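A223 penton protein C-terminal domain-containing protein (Sulfolobus turreted icosahedral virus, PDB 4IL7) is a structural protein of the viral capsid, represented by its C-terminal, partial jelly-roll domain, and probably forms part of the penton. Local coordinates at residues Ile134-Ile137 and Ala138-Ile142. The protein carries 1 engineered substitution. Sequence-based numbering, arbitrary orientation.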
loop_
_atom_site.group_PDB
_atom_site.type_symbol
_atom_site.label_atom_id
_atom_site.label_comp_id
_atom_site.label_asym_id
_atom_site.label_seq_id
_atom_site.Cartn_x
_atom_site.Cartn_y
_atom_site.Cartn_z
ATOM N N ILE A 134 -6.921 -3.970 1.622
ATOM C CA ILE A 134 -7.128 -4.615 0.335
ATOM C C ILE A 134 -6.824 -6.105 0.442
ATOM O O ILE A 134 -5.736 -6.510 0.765
ATOM C CB ILE A 134 -6.204 -4.002 -0.751
ATOM C CG1 ILE A 134 -6.355 -2.464 -0.815
ATOM C CG2 ILE A 134 -6.461 -4.634 -2.098
ATOM C CD1 ILE A 134 -5.318 -1.748 -1.714
ATOM N N PRO A 135 -7.827 -6.969 0.188
ATOM C CA PRO A 135 -7.552 -8.399 0.091
ATOM C C PRO A 135 -6.570 -8.710 -1.011
ATOM O O PRO A 135 -6.715 -8.200 -2.112
ATOM C CB PRO A 135 -8.935 -8.997 -0.234
ATOM C CG PRO A 135 -9.904 -7.943 0.115
ATOM C CD PRO A 135 -9.230 -6.641 -0.077
ATOM N N VAL A 136 -5.583 -9.533 -0.725
ATOM C CA VAL A 136 -4.564 -9.887 -1.647
ATOM C C VAL A 136 -4.175 -11.389 -1.543
ATOM O O VAL A 136 -4.302 -12.034 -0.482
ATOM C CB VAL A 136 -3.286 -9.031 -1.460
ATOM C CG1 VAL A 136 -3.568 -7.581 -1.815
ATOM C CG2 VAL A 136 -2.709 -9.143 -0.065
ATOM N N ILE A 137 -3.694 -11.933 -2.650
ATOM C CA ILE A 137 -3.165 -13.279 -2.634
ATOM C C ILE A 137 -1.629 -13.212 -2.703
ATOM O O ILE A 137 -0.993 -12.215 -3.111
ATOM C CB ILE A 137 -3.792 -14.199 -3.698
ATOM C CG1 ILE A 137 -3.165 -13.901 -5.020
ATOM C CG2 ILE A 137 -5.297 -13.930 -3.797
ATOM C CD1 ILE A 137 -3.690 -14.813 -6.102
ATOM N N ALA A 138 -1.033 -14.268 -2.212
ATOM C CA ALA A 138 0.413 -14.424 -2.198
ATOM C C ALA A 138 1.073 -14.141 -3.529
ATOM O O ALA A 138 0.602 -14.608 -4.583
ATOM C CB ALA A 138 0.755 -15.818 -1.736
ATOM N N GLY A 139 2.131 -13.357 -3.514
ATOM C CA GLY A 139 2.903 -13.020 -4.695
ATOM C C GLY A 139 2.421 -11.772 -5.421
ATOM O O GLY A 139 3.058 -11.326 -6.372
ATOM N N THR A 140 1.320 -11.157 -4.937
ATOM C CA THR A 140 0.886 -9.862 -5.474
ATOM C C THR A 140 2.028 -8.863 -5.342
ATOM O O THR A 140 2.739 -8.861 -4.317
ATOM C CB THR A 140 -0.374 -9.377 -4.724
ATOM O OG1 THR A 140 -1.425 -10.318 -4.953
ATOM C CG2 THR A 140 -0.838 -8.012 -5.214
ATOM N N GLN A 141 2.276 -8.037 -6.335
ATOM C CA GLN A 141 3.289 -7.017 -6.301
ATOM C C GLN A 141 2.688 -5.664 -6.087
ATOM O O GLN A 141 1.667 -5.308 -6.657
ATOM C CB GLN A 141 3.985 -7.013 -7.630
ATOM C CG GLN A 141 4.712 -8.332 -7.928
ATOM C CD GLN A 141 5.930 -8.513 -7.142
ATOM O OE1 GLN A 141 6.012 -9.446 -6.362
ATOM N NE2 GLN A 141 6.903 -7.643 -7.355
ATOM N N ILE A 142 3.336 -4.856 -5.268
ATOM C CA ILE A 142 3.051 -3.415 -5.155
ATOM C C ILE A 142 3.953 -2.731 -6.137
ATOM O O ILE A 142 5.200 -2.666 -5.953
ATOM C CB ILE A 142 3.353 -2.893 -3.739
ATOM C CG1 ILE A 142 2.545 -3.655 -2.720
ATOM C CG2 ILE A 142 3.072 -1.390 -3.679
ATOM C CD1 ILE A 142 2.871 -3.281 -1.272
HETATM O O HOH W 1 -4.103 -10.121 -5.021
#
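Ile137 and Thr140 meet across a type II beta turn. The turn lets the chain pass from one four-stranded sheet of the partial jelly roll to the other. Strand 130-136, outermost in its sheet within this chain, ends here. Strand 141-147, an inner strand of the second sheet, begins just after.

Ala138 is the first corner of the turn. Its methyl points away from 134-137. Ile137 CG1 lies 3.5 Å from Ala138 N, because a chi1 of 79° puts CG1 between the backbone N and the carbonyl carbon. That amide is hydrogen-bonded to the side chain of Asn96. Gly139 is the second corner. An extended Ala138 followed by a positive phi of 90° at Gly139 makes the turn type II. Gly139 has no beta carbon to crowd Ala138 O at these backbone angles. Its N is 3.4 Å from Ile137 O, but the angle is too poor for a bond.

Thr140 closes the turn twice over. Its N donates to Ile137 O at 3.1 Å, with an N-H...O angle of 157°. Its hydroxyl donates to the same oxygen, OG1 to Ile137 O being 2.7 Å. Both donors approach from one face of the carbonyl plane, each moderately tilted from it. The torsion chi1 of -63° sets OG1 beside its own backbone N, so that Thr140 N and OG1 reach Ile137 O together. Val136 CB lies 4.2 Å from Thr140 OG1; both residues are buried. Ile93 packs against both side chains.

The Gln141 side chain sets out away from 134-137, and its OE1 is hydrogen-bonded to Thr92 OG1. Ile142 packs on Leu116 in its own sheet and on Ile155 of strand 150-158 in the other sheet. A water bridges the turn's base: it accepts from Ile137 N at 3.0 Å and donates to Thr140 OG1 at 2.7 Å.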